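Local coordinates for VESB protease (Vibrio cholerae, PDB 4LK4), which acts as an extracellular serine protease of the trypsin (S1) family, probably cutting within polypeptide chains, and also carries an immunoglobulin-like domain, at residues N276-T281 against F333-G338; N246-D251 against K340-R345; S267-N272 against G308-V313. The protein carries 1 engineered substitution. All blocks are in the same frame, centred on the assembly; numbering follows the deposited sequence.

Interaction 1 (N276-T281 against F333-G338); sequences NALTYT and FSYAGG
The antiparallel pair T279 and S334 is held by two backbone bonds, T279 N to S334 O (3.0 Å) and S334 N to T279 O (2.9 Å), and joins strands 278-283 and 324-335 of the immunoglobulin-like domain. Beside it runs a short chain of hydroxyl bonds: S334 OG donates to T281 OG1 over 2.6 Å, and T281 OG1 donates to T279 O at 2.7 Å. T279 O thus takes two donors, S334 N tilted 18° from its plane and T281 OG1 45° above it. OG1 can reach back because it stands beside the backbone N of T281, anti to the carbonyl carbon. Past the end of the strand pair, a water molecule donates to A277 O and accepts from A336 N, bridging the two chains where they diverge toward the Y335–G338 type I turn. L278 lays CD2 over one face of the buried F333 ring, 4.0 Å from its centroid. Y280 CB meets F333 CE2 at 4.0 Å, the two rings being inclined at 41°, while the Y280 hydroxyl goes on to N283 and D297. Leucine and phenylalanine suit the buried side; the small hydroxyl residues T281 and S334 suit the outer one, where they bond each other and the backbone.

Interaction 2 (N246-D251 against K340-R345); sequences NQLSYD and KRATSR
N246 meets K340 through its backbone: K340 NZ donates to N246 O over 2.8 Å, nearly along the C=O axis. The lysine chain is extended beyond CG, and N246 crosses it obliquely, with ND2 3.5 Å from K340 CG; a long aliphatic stem with a charged tip suits this place, because NZ also forms a salt bridge with D274. L248 then turns inward, its CD2 resting 3.8 Å from A342 CB. The strand containing L248 bonds through its backbone to strand 262-272, whereas 340-345 bonds to strand 324-335. In this part of the immunoglobulin-like domain the axes of 248-250 and 340-345 run nearly parallel (13°) and 8.4 Å apart, with side chains between them. Y250 follows, its ring lying flat over A342, whose CB sits over the ring centre, 3.4 Å from the centroid; the small alanine methyl suits this close face contact. The Y250 OH accepts a hydrogen bond from T343 N (3.3 Å), and a water molecule links that OH with T343 O. Last comes D251, whose carbonyl O accepts from S344 OG (2.9 Å) in its own plane, while the Y270 hydroxyl is the stronger partner of that serine and D251 OD2 takes the N-H of T269.

Interaction 3 (S267-N272 against G308-V313); sequences SFTYTN and GESCSV
T269 and S312 join hydroxyls, OG1 to OG, at 3.0 Å, and two pairs further on T271 OG1 and S310 OG do the same at 2.9 Å. Both are non-hydrogen-bonded pairs of an antiparallel ladder, so the side chains tie the strands where the backbone does not. In each of the four residues the hydroxyl oxygen stands beside its own backbone N, anti to the carbonyl carbon, which turns the oxygens to meet across the strands. Between them Y270 and C311 bond through the backbone in both directions, Y270 N to C311 O and C311 N to Y270 O (2.9 Å each); beyond T269–S312, F268 and V313 do the same. This ladder joins strand 262-272 to strand 310-319 in the immunoglobulin-like domain. The opposite face, bearing F268, Y270, C311 and V313, is buried: Y270 CB passes C311 SG, and the Y270 ring edge lies near C311 O. C311 is tied to C299 by a disulfide, and F268 meets F329 ring edge to face. At the far end G308 N donates to N272 O (2.8 Å); G308 has a positive phi of 90° at which a CB would be jammed against the preceding carbonyl, so glycine suits this loop position. N272 is itself positioned by OD1 accepting from D274 N and ND2 donating to N276 O.

Overall arrangement
All three contacts lie in the immunoglobulin-like domain, and their strands belong to one continuous mixed sheet. Along the chain the six segments run 246-251, 267-272, 276-281, 308-313, 333-338 and 340-345, so interaction 2 joins the first to the last and spans the others, while the segments of interactions 1 and 3 alternate. The centres of interactions 2 and 3 are about 9 Å apart, those of 1 and 2 about 13 Å, and of 1 and 3 about 14 Å. Interaction 2 touches both others: L248 packs on L278 and F333, and Y250 on Y270. Interactions 1 and 3 also meet, through L278 and N272. S249 reaches E108 of the trypsin domain, so interaction 2 sits beside the junction of the two domains.

Interaction 1 (N276-T281 against F333-G338)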
ATOM      1  N   ASN A 276      19.535 -14.517   2.611  1.00 86.92           N
ATOM      2  CA  ASN A 276      20.888 -13.977   2.752  1.00 87.87           C
ATOM      3  C   ASN A 276      21.010 -12.937   3.840  1.00 83.47           C
ATOM      4  O   ASN A 276      20.088 -12.179   4.092  1.00 78.62           O
ATOM      5  CB  ASN A 276      21.362 -13.376   1.440  1.00 89.48           C
ATOM      6  CG  ASN A 276      21.869 -14.428   0.486  1.00 93.61           C
ATOM      7  OD1 ASN A 276      22.707 -15.266   0.855  1.00 96.27           O
ATOM      8  ND2 ASN A 276      21.359 -14.407  -0.740  1.00 92.78           N
ATOM      9  N   ALA A 277      22.175 -12.893   4.465  1.00 85.11           N
ATOM     10  CA  ALA A 277      22.409 -11.989   5.578  1.00 83.03           C
ATOM     11  C   ALA A 277      22.400 -10.516   5.156  1.00 79.20           C
ATOM     12  O   ALA A 277      22.776 -10.167   4.039  1.00 78.19           O
ATOM     13  CB  ALA A 277      23.737 -12.328   6.244  1.00 88.00           C
ATOM     14  N   LEU A 278      21.995  -9.668   6.092  1.00 77.11           N
ATOM     15  CA  LEU A 278      21.948  -8.220   5.914  1.00 75.68           C
ATOM     16  C   LEU A 278      23.043  -7.595   6.765  1.00 78.23           C
ATOM     17  O   LEU A 278      23.275  -8.061   7.877  1.00 81.92           O
ATOM     18  CB  LEU A 278      20.610  -7.715   6.418  1.00 73.01           C
ATOM     19  CG  LEU A 278      19.740  -6.925   5.462  1.00 70.02           C
ATOM     20  CD1 LEU A 278      19.311  -7.806   4.303  1.00 70.84           C
ATOM     21  CD2 LEU A 278      18.552  -6.394   6.240  1.00 66.50           C
ATOM     22  N   THR A 279      23.714  -6.553   6.271  1.00 78.45           N
ATOM     23  CA  THR A 279      24.730  -5.852   7.085  1.00 79.70           C
ATOM     24  C   THR A 279      24.395  -4.373   7.179  1.00 76.30           C
ATOM     25  O   THR A 279      24.307  -3.686   6.170  1.00 73.84           O
ATOM     26  CB  THR A 279      26.155  -5.996   6.516  1.00 84.29           C
ATOM     27  OG1 THR A 279      26.491  -7.379   6.383  1.00 86.93           O
ATOM     28  CG2 THR A 279      27.181  -5.319   7.429  1.00 87.25           C
ATOM     29  N   TYR A 280      24.207  -3.898   8.402  1.00 75.38           N
ATOM     30  CA  TYR A 280      23.921  -2.493   8.661  1.00 73.79           C
ATOM     31  C   TYR A 280      25.134  -1.667   8.272  1.00 76.10           C
ATOM     32  O   TYR A 280      26.201  -1.853   8.817  1.00 77.61           O
ATOM     33  CB  TYR A 280      23.609  -2.318  10.145  1.00 73.26           C
ATOM     34  CG  TYR A 280      23.206  -0.941  10.614  1.00 71.15           C
ATOM     35  CD1 TYR A 280      22.425  -0.093   9.845  1.00 68.34           C
ATOM     36  CD2 TYR A 280      23.549  -0.529  11.877  1.00 73.33           C
ATOM     37  CE1 TYR A 280      22.047   1.154  10.323  1.00 67.69           C
ATOM     38  CE2 TYR A 280      23.167   0.698  12.370  1.00 73.09           C
ATOM     39  CZ  TYR A 280      22.417   1.544  11.598  1.00 70.28           C
ATOM     40  OH  TYR A 280      22.073   2.769  12.150  1.00 69.22           O
ATOM     41  N   THR A 281      24.940  -0.756   7.327  1.00 77.01           N
ATOM     42  CA  THR A 281      26.037  -0.037   6.667  1.00 81.52           C
ATOM     43  C   THR A 281      25.861   1.480   6.662  1.00 79.74           C
ATOM     44  O   THR A 281      26.808   2.211   6.393  1.00 82.90           O
ATOM     45  CB  THR A 281      26.122  -0.456   5.189  1.00 85.03           C
ATOM     46  OG1 THR A 281      25.886  -1.860   5.063  1.00 90.27           O
ATOM     47  CG2 THR A 281      27.453  -0.143   4.613  1.00 90.81           C
ATOM     48  N   PHE A 333      21.161  -1.082   4.490  1.00 63.36           N
ATOM     49  CA  PHE A 333      21.821  -2.369   4.644  1.00 64.97           C
ATOM     50  C   PHE A 333      22.362  -2.824   3.328  1.00 66.55           C
ATOM     51  O   PHE A 333      21.736  -2.597   2.307  1.00 66.67           O
ATOM     52  CB  PHE A 333      20.868  -3.436   5.120  1.00 63.95           C
ATOM     53  CG  PHE A 333      20.143  -3.078   6.372  1.00 63.18           C
ATOM     54  CD1 PHE A 333      18.975  -2.331   6.320  1.00 60.62           C
ATOM     55  CD2 PHE A 333      20.614  -3.504   7.602  1.00 65.13           C
ATOM     56  CE1 PHE A 333      18.291  -2.010   7.475  1.00 59.33           C
ATOM     57  CE2 PHE A 333      19.931  -3.186   8.765  1.00 64.26           C
ATOM     58  CZ  PHE A 333      18.762  -2.440   8.698  1.00 61.31           C
ATOM     59  N   SER A 334      23.534  -3.448   3.372  1.00 70.63           N
ATOM     60  CA  SER A 334      24.151  -4.062   2.216  1.00 73.11           C
ATOM     61  C   SER A 334      23.785  -5.519   2.252  1.00 73.35           C
ATOM     62  O   SER A 334      23.657  -6.090   3.336  1.00 73.47           O
ATOM     63  CB  SER A 334      25.667  -3.962   2.312  1.00 76.39           C
ATOM     64  OG  SER A 334      26.040  -2.641   2.538  1.00 77.29           O
ATOM     65  N   TYR A 335      23.653  -6.130   1.085  1.00 74.48           N
ATOM     66  CA  TYR A 335      23.498  -7.569   1.028  1.00 78.44           C
ATOM     67  C   TYR A 335      23.995  -8.058  -0.322  1.00 83.58           C
ATOM     68  O   TYR A 335      24.197  -7.251  -1.224  1.00 86.63           O
ATOM     69  CB  TYR A 335      22.036  -7.968   1.298  1.00 76.77           C
ATOM     70  CG  TYR A 335      21.059  -7.740   0.160  1.00 76.14           C
ATOM     71  CD1 TYR A 335      20.838  -6.455  -0.357  1.00 75.25           C
ATOM     72  CD2 TYR A 335      20.329  -8.807  -0.385  1.00 77.28           C
ATOM     73  CE1 TYR A 335      19.934  -6.241  -1.394  1.00 74.62           C
ATOM     74  CE2 TYR A 335      19.432  -8.598  -1.425  1.00 76.22           C
ATOM     75  CZ  TYR A 335      19.227  -7.314  -1.919  1.00 75.48           C
ATOM     76  OH  TYR A 335      18.323  -7.099  -2.938  1.00 74.24           O
ATOM     77  N   ALA A 336      24.221  -9.364  -0.459  1.00 87.70           N
ATOM     78  CA  ALA A 336      24.619  -9.947  -1.747  1.00 91.52           C
ATOM     79  C   ALA A 336      23.934  -9.245  -2.926  1.00 90.48           C
ATOM     80  O   ALA A 336      24.596  -8.780  -3.865  1.00 93.12           O
ATOM     81  CB  ALA A 336      24.304 -11.435  -1.780  1.00 93.06           C
ATOM     82  N   GLY A 337      22.612  -9.152  -2.855  1.00 87.10           N
ATOM     83  CA  GLY A 337      21.816  -8.593  -3.948  1.00 87.45           C
ATOM     84  C   GLY A 337      22.007  -7.117  -4.272  1.00 87.62           C
ATOM     85  O   GLY A 337      21.630  -6.682  -5.354  1.00 88.38           O
ATOM     86  N   GLY A 338      22.597  -6.350  -3.356  1.00 86.91           N
ATOM     87  CA  GLY A 338      22.807  -4.906  -3.548  1.00 85.63           C
ATOM     88  C   GLY A 338      22.655  -4.166  -2.226  1.00 82.75           C
ATOM     89  O   GLY A 338      23.552  -4.203  -1.364  1.00 85.94           O
TER
HETATM   90  O   HOH W   1      24.052 -10.605   1.851  1.00 66.21           O

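Interaction 2 (N246-D251 against K340-R345)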
ATOM      1  N   ASN A 246      10.551  -6.225  -0.104  1.00 56.15           N
ATOM      2  CA  ASN A 246      11.949  -6.606  -0.244  1.00 58.71           C
ATOM      3  C   ASN A 246      12.440  -7.466   0.933  1.00 60.17           C
ATOM      4  O   ASN A 246      13.641  -7.568   1.192  1.00 61.46           O
ATOM      5  CB  ASN A 246      12.751  -5.309  -0.347  1.00 60.92           C
ATOM      6  CG  ASN A 246      14.025  -5.456  -1.151  1.00 65.73           C
ATOM      7  OD1 ASN A 246      14.305  -6.502  -1.732  1.00 66.37           O
ATOM      8  ND2 ASN A 246      14.832  -4.401  -1.150  1.00 69.91           N
ATOM      9  N   GLN A 247      11.512  -8.068   1.668  1.00 59.11           N
ATOM     10  CA  GLN A 247      11.860  -9.002   2.764  1.00 61.54           C
ATOM     11  C   GLN A 247      12.706  -8.395   3.887  1.00 61.15           C
ATOM     12  O   GLN A 247      13.457  -9.092   4.589  1.00 63.01           O
ATOM     13  CB  GLN A 247      12.507 -10.270   2.209  1.00 65.04           C
ATOM     14  CG  GLN A 247      11.668 -10.951   1.135  1.00 66.23           C
ATOM     15  CD  GLN A 247      12.383 -12.145   0.545  1.00 71.56           C
ATOM     16  OE1 GLN A 247      12.111 -13.285   0.915  1.00 74.64           O
ATOM     17  NE2 GLN A 247      13.329 -11.887  -0.363  1.00 73.56           N
ATOM     18  N   LEU A 248      12.554  -7.086   4.050  1.00 58.82           N
ATOM     19  CA  LEU A 248      13.041  -6.364   5.211  1.00 58.10           C
ATOM     20  C   LEU A 248      11.784  -5.856   5.897  1.00 55.48           C
ATOM     21  O   LEU A 248      11.135  -4.935   5.410  1.00 51.95           O
ATOM     22  CB  LEU A 248      13.940  -5.198   4.783  1.00 58.02           C
ATOM     23  CG  LEU A 248      14.428  -4.244   5.878  1.00 58.96           C
ATOM     24  CD1 LEU A 248      15.086  -5.044   6.993  1.00 61.60           C
ATOM     25  CD2 LEU A 248      15.382  -3.177   5.338  1.00 58.85           C
ATOM     26  N   SER A 249      11.434  -6.484   7.010  1.00 55.94           N
ATOM     27  CA  SER A 249      10.239  -6.127   7.753  1.00 54.75           C
ATOM     28  C   SER A 249      10.546  -5.187   8.912  1.00 55.66           C
ATOM     29  O   SER A 249      11.378  -5.480   9.784  1.00 59.10           O
ATOM     30  CB  SER A 249       9.564  -7.368   8.303  1.00 55.24           C
ATOM     31  OG  SER A 249       8.445  -7.010   9.081  1.00 54.64           O
ATOM     32  N   TYR A 250       9.826  -4.081   8.961  1.00 54.16           N
ATOM     33  CA  TYR A 250      10.035  -3.118  10.011  1.00 54.04           C
ATOM     34  C   TYR A 250       8.836  -2.213  10.339  1.00 52.62           C
ATOM     35  O   TYR A 250       7.891  -2.074   9.558  1.00 50.46           O
ATOM     36  CB  TYR A 250      11.217  -2.261   9.618  1.00 54.15           C
ATOM     37  CG  TYR A 250      11.006  -1.428   8.386  1.00 52.33           C
ATOM     38  CD1 TYR A 250      11.125  -1.986   7.108  1.00 52.68           C
ATOM     39  CD2 TYR A 250      10.692  -0.084   8.486  1.00 51.12           C
ATOM     40  CE1 TYR A 250      10.938  -1.216   5.961  1.00 50.61           C
ATOM     41  CE2 TYR A 250      10.492   0.696   7.351  1.00 50.79           C
ATOM     42  CZ  TYR A 250      10.621   0.128   6.083  1.00 50.22           C
ATOM     43  OH  TYR A 250      10.468   0.923   4.957  1.00 49.15           O
ATOM     44  N   ASP A 251       8.922  -1.585  11.509  1.00 53.58           N
ATOM     45  CA  ASP A 251       7.987  -0.540  11.927  1.00 52.51           C
ATOM     46  C   ASP A 251       8.260   0.718  11.109  1.00 51.90           C
ATOM     47  O   ASP A 251       9.351   1.332  11.208  1.00 53.80           O
ATOM     48  CB  ASP A 251       8.155  -0.226  13.428  1.00 53.68           C
ATOM     49  CG  ASP A 251       8.027  -1.462  14.309  1.00 55.11           C
ATOM     50  OD1 ASP A 251       6.969  -2.108  14.239  1.00 55.96           O
ATOM     51  OD2 ASP A 251       8.963  -1.789  15.072  1.00 57.28           O
ATOM     52  N   LYS A 340      19.411  -2.537   0.750  1.00 64.21           N
ATOM     53  CA  LYS A 340      18.032  -2.348   1.194  1.00 60.79           C
ATOM     54  C   LYS A 340      17.954  -1.158   2.126  1.00 58.85           C
ATOM     55  O   LYS A 340      18.892  -0.897   2.909  1.00 59.93           O
ATOM     56  CB  LYS A 340      17.548  -3.586   1.925  1.00 61.35           C
ATOM     57  CG  LYS A 340      17.548  -4.803   1.029  1.00 64.86           C
ATOM     58  CD  LYS A 340      16.877  -5.977   1.696  1.00 66.94           C
ATOM     59  CE  LYS A 340      16.993  -7.203   0.814  1.00 71.03           C
ATOM     60  NZ  LYS A 340      16.276  -8.353   1.428  1.00 73.83           N
ATOM     61  N   ARG A 341      16.855  -0.428   2.034  1.00 55.28           N
ATOM     62  CA  ARG A 341      16.655   0.762   2.832  1.00 54.65           C
ATOM     63  C   ARG A 341      15.312   0.636   3.494  1.00 52.68           C
ATOM     64  O   ARG A 341      14.328   0.331   2.837  1.00 54.42           O
ATOM     65  CB  ARG A 341      16.685   2.021   1.955  1.00 55.89           C
ATOM     66  CG  ARG A 341      18.052   2.308   1.328  1.00 59.58           C
ATOM     67  CD  ARG A 341      18.034   3.499   0.378  1.00 61.39           C
ATOM     68  NE  ARG A 341      19.344   3.766  -0.223  1.00 64.73           N
ATOM     69  CZ  ARG A 341      20.214   4.693   0.191  1.00 66.77           C
ATOM     70  NH1 ARG A 341      19.965   5.483   1.229  1.00 66.09           N
ATOM     71  NH2 ARG A 341      21.362   4.829  -0.444  1.00 69.96           N
ATOM     72  N   ALA A 342      15.274   0.852   4.791  1.00 51.43           N
ATOM     73  CA  ALA A 342      14.047   1.014   5.509  1.00 49.97           C
ATOM     74  C   ALA A 342      13.973   2.468   5.928  1.00 50.11           C
ATOM     75  O   ALA A 342      14.910   3.002   6.551  1.00 50.91           O
ATOM     76  CB  ALA A 342      14.031   0.129   6.732  1.00 50.85           C
ATOM     77  N   THR A 343      12.841   3.092   5.607  1.00 48.40           N
ATOM     78  CA  THR A 343      12.569   4.478   5.972  1.00 47.18           C
ATOM     79  C   THR A 343      11.422   4.492   6.979  1.00 46.46           C
ATOM     80  O   THR A 343      10.315   4.075   6.673  1.00 46.03           O
ATOM     81  CB  THR A 343      12.230   5.291   4.711  1.00 46.47           C
ATOM     82  OG1 THR A 343      13.267   5.105   3.759  1.00 47.42           O
ATOM     83  CG2 THR A 343      12.125   6.741   4.977  1.00 47.10           C
ATOM     84  N   SER A 344      11.714   4.953   8.194  1.00 47.56           N
ATOM     85  CA  SER A 344      10.726   5.050   9.271  1.00 47.24           C
ATOM     86  C   SER A 344      10.428   6.496   9.607  1.00 47.42           C
ATOM     87  O   SER A 344      11.109   7.388   9.132  1.00 48.67           O
ATOM     88  CB  SER A 344      11.245   4.362  10.513  1.00 48.37           C
ATOM     89  OG  SER A 344      11.472   2.992  10.265  1.00 49.00           O
ATOM     90  N   ARG A 345       9.401   6.713  10.425  1.00 47.06           N
ATOM     91  CA  ARG A 345       8.909   8.046  10.731  1.00 47.72           C
ATOM     92  C   ARG A 345       8.417   8.098  12.158  1.00 49.33           C
ATOM     93  O   ARG A 345       7.747   7.205  12.620  1.00 49.24           O
ATOM     94  CB  ARG A 345       7.758   8.421   9.824  1.00 47.63           C
ATOM     95  CG  ARG A 345       6.949   9.620  10.311  1.00 48.94           C
ATOM     96  CD  ARG A 345       5.907  10.074   9.299  1.00 48.58           C
ATOM     97  NE  ARG A 345       6.568  10.639   8.134  1.00 48.77           N
ATOM     98  CZ  ARG A 345       5.985  10.871   6.959  1.00 50.55           C
ATOM     99  NH1 ARG A 345       4.681  10.599   6.763  1.00 51.20           N
ATOM    100  NH2 ARG A 345       6.713  11.366   5.955  1.00 50.77           N
TER
HETATM  101  O   HOH W   2       9.169   3.587   4.260  1.00 42.49           O

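Interaction 3 (S267-N272 against G308-V313)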
ATOM      1  N   SER A 267      10.757   2.967  20.300  1.00 67.55           N
ATOM      2  CA  SER A 267      11.546   1.937  19.650  1.00 67.69           C
ATOM      3  C   SER A 267      10.999   1.541  18.236  1.00 62.46           C
ATOM      4  O   SER A 267       9.793   1.606  17.984  1.00 59.77           O
ATOM      5  CB  SER A 267      11.581   0.718  20.575  1.00 72.97           C
ATOM      6  OG  SER A 267      12.391  -0.304  20.030  1.00 77.37           O
ATOM      7  N   PHE A 268      11.902   1.151  17.336  1.00 58.96           N
ATOM      8  CA  PHE A 268      11.556   0.684  15.985  1.00 55.60           C
ATOM      9  C   PHE A 268      12.316  -0.605  15.690  1.00 55.73           C
ATOM     10  O   PHE A 268      13.518  -0.660  15.905  1.00 56.06           O
ATOM     11  CB  PHE A 268      11.966   1.705  14.933  1.00 53.68           C
ATOM     12  CG  PHE A 268      11.124   2.928  14.905  1.00 53.15           C
ATOM     13  CD1 PHE A 268      11.324   3.925  15.801  1.00 55.03           C
ATOM     14  CD2 PHE A 268      10.143   3.083  13.956  1.00 52.94           C
ATOM     15  CE1 PHE A 268      10.565   5.074  15.767  1.00 55.14           C
ATOM     16  CE2 PHE A 268       9.374   4.228  13.916  1.00 52.76           C
ATOM     17  CZ  PHE A 268       9.605   5.235  14.819  1.00 53.55           C
ATOM     18  N   THR A 269      11.641  -1.628  15.177  1.00 55.76           N
ATOM     19  CA  THR A 269      12.308  -2.903  14.935  1.00 57.95           C
ATOM     20  C   THR A 269      12.399  -3.245  13.458  1.00 56.81           C
ATOM     21  O   THR A 269      11.455  -3.025  12.690  1.00 57.76           O
ATOM     22  CB  THR A 269      11.645  -4.031  15.722  1.00 60.14           C
ATOM     23  OG1 THR A 269      11.704  -3.695  17.110  1.00 64.76           O
ATOM     24  CG2 THR A 269      12.356  -5.357  15.505  1.00 61.34           C
ATOM     25  N   TYR A 270      13.569  -3.770  13.094  1.00 59.17           N
ATOM     26  CA  TYR A 270      13.986  -4.083  11.723  1.00 58.93           C
ATOM     27  C   TYR A 270      14.376  -5.559  11.702  1.00 61.54           C
ATOM     28  O   TYR A 270      15.187  -6.001  12.523  1.00 68.03           O
ATOM     29  CB  TYR A 270      15.165  -3.179  11.314  1.00 58.92           C
ATOM     30  CG  TYR A 270      14.773  -1.725  11.419  1.00 57.98           C
ATOM     31  CD1 TYR A 270      14.911  -1.030  12.622  1.00 58.56           C
ATOM     32  CD2 TYR A 270      14.183  -1.071  10.346  1.00 54.54           C
ATOM     33  CE1 TYR A 270      14.489   0.285  12.745  1.00 57.41           C
ATOM     34  CE2 TYR A 270      13.770   0.245  10.457  1.00 54.08           C
ATOM     35  CZ  TYR A 270      13.913   0.915  11.662  1.00 55.82           C
ATOM     36  OH  TYR A 270      13.472   2.216  11.783  1.00 55.82           O
ATOM     37  N   THR A 271      13.784  -6.318  10.786  1.00 59.85           N
ATOM     38  CA  THR A 271      13.939  -7.765  10.743  1.00 61.46           C
ATOM     39  C   THR A 271      14.214  -8.257   9.322  1.00 61.34           C
ATOM     40  O   THR A 271      13.489  -7.905   8.381  1.00 60.47           O
ATOM     41  CB  THR A 271      12.653  -8.432  11.224  1.00 61.93           C
ATOM     42  OG1 THR A 271      12.244  -7.824  12.449  1.00 63.49           O
ATOM     43  CG2 THR A 271      12.862  -9.915  11.432  1.00 65.02           C
ATOM     44  N   ASN A 272      15.240  -9.084   9.168  1.00 62.99           N
ATOM     45  CA  ASN A 272      15.588  -9.645   7.874  1.00 64.13           C
ATOM     46  C   ASN A 272      14.826 -10.937   7.617  1.00 66.63           C
ATOM     47  O   ASN A 272      15.118 -11.957   8.248  1.00 70.74           O
ATOM     48  CB  ASN A 272      17.072  -9.940   7.819  1.00 67.83           C
ATOM     49  CG  ASN A 272      17.504 -10.566   6.514  1.00 69.48           C
ATOM     50  OD1 ASN A 272      16.943 -10.279   5.459  1.00 69.33           O
ATOM     51  ND2 ASN A 272      18.539 -11.408   6.575  1.00 73.37           N
ATOM     52  N   GLY A 308      15.808 -14.069   9.981  1.00 74.83           N
ATOM     53  CA  GLY A 308      14.968 -14.087  11.176  1.00 76.37           C
ATOM     54  C   GLY A 308      15.496 -13.220  12.316  1.00 76.62           C
ATOM     55  O   GLY A 308      14.852 -13.119  13.368  1.00 76.78           O
ATOM     56  N   GLU A 309      16.647 -12.578  12.109  1.00 75.62           N
ATOM     57  CA  GLU A 309      17.230 -11.732  13.138  1.00 76.48           C
ATOM     58  C   GLU A 309      16.709 -10.283  13.074  1.00 72.72           C
ATOM     59  O   GLU A 309      16.479  -9.722  12.008  1.00 67.54           O
ATOM     60  CB  GLU A 309      18.762 -11.777  13.089  1.00 78.78           C
ATOM     61  CG  GLU A 309      19.398 -12.898  13.905  1.00 84.60           C
ATOM     62  CD  GLU A 309      20.872 -12.630  14.233  1.00 87.64           C
ATOM     63  OE1 GLU A 309      21.279 -12.828  15.402  1.00 91.34           O
ATOM     64  OE2 GLU A 309      21.627 -12.206  13.330  1.00 86.73           O
ATOM     65  N   SER A 310      16.531  -9.708  14.262  1.00 74.81           N
ATOM     66  CA  SER A 310      15.990  -8.372  14.457  1.00 72.75           C
ATOM     67  C   SER A 310      17.011  -7.497  15.150  1.00 74.58           C
ATOM     68  O   SER A 310      17.823  -7.973  15.931  1.00 76.80           O
ATOM     69  CB  SER A 310      14.774  -8.437  15.380  1.00 74.00           C
ATOM     70  OG  SER A 310      13.642  -8.920  14.704  1.00 73.76           O
ATOM     71  N   CYS A 311      16.941  -6.208  14.872  1.00 73.28           N
ATOM     72  CA  CYS A 311      17.634  -5.221  15.666  1.00 75.37           C
ATOM     73  C   CYS A 311      16.700  -4.059  15.800  1.00 72.13           C
ATOM     74  O   CYS A 311      15.832  -3.852  14.960  1.00 68.64           O
ATOM     75  CB  CYS A 311      18.959  -4.777  15.030  1.00 77.86           C
ATOM     76  SG  CYS A 311      18.835  -4.075  13.370  1.00 77.71           S
ATOM     77  N   SER A 312      16.874  -3.309  16.870  1.00 73.05           N
ATOM     78  CA  SER A 312      15.975  -2.234  17.189  1.00 71.13           C
ATOM     79  C   SER A 312      16.759  -0.975  17.404  1.00 71.83           C
ATOM     80  O   SER A 312      17.942  -1.005  17.753  1.00 75.38           O
ATOM     81  CB  SER A 312      15.169  -2.571  18.441  1.00 72.58           C
ATOM     82  OG  SER A 312      14.473  -3.797  18.267  1.00 72.48           O
ATOM     83  N   VAL A 313      16.074   0.131  17.201  1.00 70.16           N
ATOM     84  CA  VAL A 313      16.622   1.439  17.386  1.00 70.95           C
ATOM     85  C   VAL A 313      15.619   2.193  18.226  1.00 70.44           C
ATOM     86  O   VAL A 313      14.411   2.045  18.032  1.00 68.04           O
ATOM     87  CB  VAL A 313      16.759   2.110  16.019  1.00 71.20           C
ATOM     88  CG1 VAL A 313      16.920   3.609  16.165  1.00 73.47           C
ATOM     89  CG2 VAL A 313      17.938   1.517  15.264  1.00 72.41           C
TER